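Local coordinates for 3-carboxy-cis,cis-muconate cycloisomerase (Pseudomonas putida, PDB 1RE5), which is a largely helical member of the fumarase/aspartase-type lyase superfamily and assembles from four chains, at residues D123-E126 / A127-K131; Q178-Q181 / E182-P185. All coordinates share one frame; numbering follows the deposited sequence.

Interaction 1 (D123-E126 / A127-K131); sequences DLIE and ADLGK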
loop_
_atom_site.group_PDB
_atom_site.type_symbol
_atom_site.label_atom_id
_atom_site.label_comp_id
_atom_site.label_asym_id
_atom_site.label_seq_id
_atom_site.Cartn_x
_atom_site.Cartn_y
_atom_site.Cartn_z
ATOM N N ASP D 123 -21.895 -11.361 10.369
ATOM C CA ASP D 123 -22.541 -12.598 10.794
ATOM C C ASP D 123 -21.970 -13.832 10.098
ATOM O O ASP D 123 -21.783 -14.863 10.744
ATOM C CB ASP D 123 -24.064 -12.503 10.574
ATOM C CG ASP D 123 -24.775 -11.688 11.673
ATOM O OD1 ASP D 123 -25.963 -11.329 11.482
ATOM O OD2 ASP D 123 -24.147 -11.413 12.729
ATOM N N LEU D 124 -21.690 -13.738 8.800
ATOM C CA LEU D 124 -21.113 -14.875 8.078
ATOM C C LEU D 124 -19.708 -15.171 8.584
ATOM O O LEU D 124 -19.362 -16.315 8.899
ATOM C CB LEU D 124 -21.014 -14.598 6.581
ATOM C CG LEU D 124 -22.277 -14.628 5.732
ATOM C CD1 LEU D 124 -21.873 -14.748 4.261
ATOM C CD2 LEU D 124 -23.139 -15.812 6.135
ATOM N N ILE D 125 -18.909 -14.113 8.648
ATOM C CA ILE D 125 -17.535 -14.184 9.084
ATOM C C ILE D 125 -17.403 -14.781 10.465
ATOM O O ILE D 125 -16.517 -15.599 10.697
ATOM C CB ILE D 125 -16.903 -12.786 9.023
ATOM C CG1 ILE D 125 -16.776 -12.384 7.550
ATOM C CG2 ILE D 125 -15.553 -12.764 9.768
ATOM C CD1 ILE D 125 -16.184 -11.031 7.331
ATOM N N GLU D 126 -18.282 -14.394 11.383
ATOM C CA GLU D 126 -18.213 -14.946 12.734
ATOM C C GLU D 126 -18.541 -16.439 12.717
ATOM O O GLU D 126 -17.910 -17.224 13.424
ATOM C CB GLU D 126 -19.165 -14.209 13.682
ATOM C CG GLU D 126 -18.787 -12.753 13.946
ATOM C CD GLU D 126 -19.516 -12.155 15.164
ATOM O OE1 GLU D 126 -20.771 -12.236 15.225
ATOM O OE2 GLU D 126 -18.831 -11.599 16.058
ATOM N N ALA D 127 -19.516 -16.830 11.899
ATOM C CA ALA D 127 -19.909 -18.233 11.801
ATOM C C ALA D 127 -18.721 -19.040 11.313
ATOM O O ALA D 127 -18.251 -19.953 12.002
ATOM C CB ALA D 127 -21.071 -18.394 10.838
ATOM N N ASP D 128 -18.232 -18.690 10.121
ATOM C CA ASP D 128 -17.083 -19.370 9.527
ATOM C C ASP D 128 -15.871 -19.414 10.463
ATOM O O ASP D 128 -15.226 -20.453 10.580
ATOM C CB ASP D 128 -16.695 -18.712 8.204
ATOM C CG ASP D 128 -17.739 -18.924 7.121
ATOM O OD1 ASP D 128 -18.547 -19.869 7.251
ATOM O OD2 ASP D 128 -17.742 -18.159 6.130
ATOM N N LEU D 129 -15.560 -18.299 11.122
ATOM C CA LEU D 129 -14.429 -18.288 12.047
ATOM C C LEU D 129 -14.623 -19.309 13.148
ATOM O O LEU D 129 -13.707 -20.075 13.438
ATOM C CB LEU D 129 -14.229 -16.917 12.695
ATOM C CG LEU D 129 -13.415 -15.861 11.951
ATOM C CD1 LEU D 129 -13.290 -14.636 12.829
ATOM C CD2 LEU D 129 -12.045 -16.404 11.607
ATOM N N GLY D 130 -15.809 -19.309 13.761
ATOM C CA GLY D 130 -16.097 -20.249 14.834
ATOM C C GLY D 130 -16.011 -21.680 14.333
ATOM O O GLY D 130 -15.456 -22.563 14.988
ATOM N N LYS D 131 -16.560 -21.918 13.151
ATOM C CA LYS D 131 -16.515 -23.252 12.576
ATOM C C LYS D 131 -15.040 -23.652 12.373
ATOM O O LYS D 131 -14.599 -24.693 12.853
ATOM C CB LYS D 131 -17.280 -23.255 11.252
ATOM C CG LYS D 131 -17.349 -24.593 10.545
ATOM C CD LYS D 131 -18.072 -24.451 9.204
ATOM C CE LYS D 131 -17.359 -23.439 8.283
ATOM N NZ LYS D 131 -18.145 -23.076 7.052
#
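Ile125 and Leu129, one helical turn apart, meet through their branches: Ile125 CG2 lies 4.2 Å from Leu129 CD1, a loose apolar touch on the buried side of the helix. Leu129 can be followed outward. Its CB sits 3.3 Å from Ile125 O, and CG stays close over the same carbonyl oxygen because the first torsion sets it anti to its own carbonyl carbon, beside the backbone N (chi1 -85°). Beyond CG the leucine forks: CD1 reaches Ile125 CG2, and the side chain as a whole packs on Leu173, Arg177 and Leu180 of helix 162-187 and on Leu338 of helix 319-347. All this happens within helix 106-142, one of the long helices of the bundle that forms the core of a lyase-superfamily subunit. The turn itself is ordinary alpha helix, and four i to i+4 bonds join 123-126 to 127-131; Asp128 N to Leu124 O is 2.9 Å long and nearly straight at 170°, whereas Ala127 N to Asp123 O is longer at 3.2 Å. Asp128 carries its carboxylate carbon CG to 3.5 Å from Leu124 O. Lys131, three residues on, folds back to it: NZ forms a salt bridge with Asp128 OD1 at 3.2 Å, arriving from above the carboxylate plane, and the bend at chi3 (59°) curls the otherwise extended chain toward the acid. Asp123 and Glu126 direct their carboxylates elsewhere, both to Arg184 of helix 162-187.

Interaction 2 (Q178-Q181 / E182-P185); sequences QRLQ and ELRP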
loop_
_atom_site.group_PDB
_atom_site.type_symbol
_atom_site.label_atom_id
_atom_site.label_comp_id
_atom_site.label_asym_id
_atom_site.label_seq_id
_atom_site.Cartn_x
_atom_site.Cartn_y
_atom_site.Cartn_z
ATOM N N GLN D 178 -12.508 -12.314 19.107
ATOM C CA GLN D 178 -12.541 -11.395 20.233
ATOM C C GLN D 178 -12.627 -9.965 19.705
ATOM O O GLN D 178 -13.454 -9.185 20.154
ATOM C CB GLN D 178 -11.253 -11.595 21.021
ATOM C CG GLN D 178 -11.146 -10.995 22.387
ATOM C CD GLN D 178 -9.753 -11.268 22.982
ATOM O OE1 GLN D 178 -9.269 -12.423 22.989
ATOM N NE2 GLN D 178 -9.099 -10.206 23.478
ATOM N N ARG D 179 -11.777 -9.633 18.736
ATOM C CA ARG D 179 -11.747 -8.295 18.148
ATOM C C ARG D 179 -13.060 -7.965 17.443
ATOM O O ARG D 179 -13.593 -6.855 17.578
ATOM C CB ARG D 179 -10.575 -8.181 17.166
ATOM C CG ARG D 179 -9.195 -8.173 17.837
ATOM C CD ARG D 179 -8.061 -8.378 16.824
ATOM N NE ARG D 179 -6.751 -8.299 17.461
ATOM C CZ ARG D 179 -5.771 -9.180 17.276
ATOM N NH1 ARG D 179 -5.946 -10.213 16.463
ATOM N NH2 ARG D 179 -4.620 -9.047 17.927
ATOM N N LEU D 180 -13.577 -8.933 16.687
ATOM C CA LEU D 180 -14.840 -8.775 15.962
ATOM C C LEU D 180 -15.982 -8.494 16.946
ATOM O O LEU D 180 -16.910 -7.742 16.670
ATOM C CB LEU D 180 -15.120 -10.061 15.180
ATOM C CG LEU D 180 -14.951 -10.039 13.658
ATOM C CD1 LEU D 180 -14.017 -8.917 13.211
ATOM C CD2 LEU D 180 -14.464 -11.387 13.202
ATOM N N GLN D 181 -15.884 -9.106 18.111
ATOM C CA GLN D 181 -16.888 -8.948 19.143
ATOM C C GLN D 181 -16.817 -7.542 19.722
ATOM O O GLN D 181 -17.844 -6.899 19.927
ATOM C CB GLN D 181 -16.642 -9.987 20.239
ATOM C CG GLN D 181 -17.813 -10.268 21.146
ATOM C CD GLN D 181 -17.508 -11.377 22.139
ATOM O OE1 GLN D 181 -16.582 -11.269 22.955
ATOM N NE2 GLN D 181 -18.283 -12.455 22.073
ATOM N N GLU D 182 -15.604 -7.058 19.969
ATOM C CA GLU D 182 -15.435 -5.739 20.554
ATOM C C GLU D 182 -15.826 -4.591 19.646
ATOM O O GLU D 182 -16.220 -3.531 20.132
ATOM C CB GLU D 182 -13.994 -5.542 21.002
ATOM C CG GLU D 182 -13.493 -6.630 21.932
ATOM C CD GLU D 182 -12.038 -6.439 22.315
ATOM O OE1 GLU D 182 -11.290 -5.865 21.489
ATOM O OE2 GLU D 182 -11.642 -6.873 23.425
ATOM N N LEU D 183 -15.725 -4.785 18.336
ATOM C CA LEU D 183 -16.063 -3.714 17.413
ATOM C C LEU D 183 -17.534 -3.728 16.990
ATOM O O LEU D 183 -18.046 -2.749 16.434
ATOM C CB LEU D 183 -15.158 -3.779 16.172
ATOM C CG LEU D 183 -15.326 -4.900 15.140
ATOM C CD1 LEU D 183 -16.581 -4.705 14.309
ATOM C CD2 LEU D 183 -14.131 -4.891 14.220
ATOM N N ARG D 184 -18.217 -4.832 17.253
ATOM C CA ARG D 184 -19.612 -4.944 16.858
ATOM C C ARG D 184 -20.486 -3.751 17.284
ATOM O O ARG D 184 -21.154 -3.132 16.452
ATOM C CB ARG D 184 -20.192 -6.253 17.397
ATOM C CG ARG D 184 -21.591 -6.544 16.931
ATOM C CD ARG D 184 -21.786 -8.035 16.683
ATOM N NE ARG D 184 -22.996 -8.261 15.896
ATOM C CZ ARG D 184 -23.167 -9.261 15.037
ATOM N NH1 ARG D 184 -22.206 -10.157 14.842
ATOM N NH2 ARG D 184 -24.296 -9.348 14.343
ATOM N N PRO D 185 -20.478 -3.399 18.582
ATOM C CA PRO D 185 -21.291 -2.273 19.063
ATOM C C PRO D 185 -20.889 -0.929 18.476
ATOM O O PRO D 185 -21.679 0.010 18.430
ATOM C CB PRO D 185 -21.060 -2.312 20.567
ATOM C CG PRO D 185 -19.633 -2.782 20.660
ATOM C CD PRO D 185 -19.624 -3.924 19.666
#
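Residues 178-181 continue without a break into 182-185 as one helical stretch, but its hydrogen bonds weaken along the way. Glu182 N bonds to Gln178 O at 3.0 Å and Leu183 N to Arg179 O at 3.1 Å; Arg184 N then divides weakly between Leu180 O and Gln181 O. Pro185 has no N-H to continue the series, and its CD lies 3.5 Å from Gln181 O, so the helix kinks here. Among the side chains, Glu182 CG lies close to Gln178 O, placed beside its own backbone N by chi1 of -54°. Its extended chain then runs alongside that of Gln178, amide and carboxylate planes 71° apart. Leu180 and Leu183 also lie side by side, Leu180 CD1 4.2 Å from Leu183 CD2; chi1 of Leu183 (71°) puts CG between the backbone N and carbonyl carbon, 3.6 Å from both Arg179 O and Leu180 O. Glu182 forms a salt bridge with Arg186 of the second subunit, while Arg179 reaches Asp231 and Glu235 of that subunit. Within the chain, Leu180 and Leu183 pack on Val239 of helix 231-257, and Leu180 also meets Leu122, Ile125 and Leu129 of helix 106-142.

In the fold
Interactions 1 and 2, centres about 13 Å apart, occupy two neighbouring helices of the bundle, 106-142 and 162-187, and touch directly. Arg184 of 182-185 bridges both acids of 123-126: its NH1 lies 2.6 Å from Glu126 OE1, and its NH2 lies 2.6 Å from Asp123 OD2. This double salt bridge ties the kinked end of interaction 2 to interaction 1. Deeper between the helices the joint is apolar, Leu180 CD2 packing 3.5 Å from Leu129 CD1 and 3.9 Å from Ile125 CG2. Interaction 2 also faces the second subunit, whereas no other chain touches interaction 1. The dithiothreitol pocket residues, among them Thr296 and Ser303, belong to neither contact.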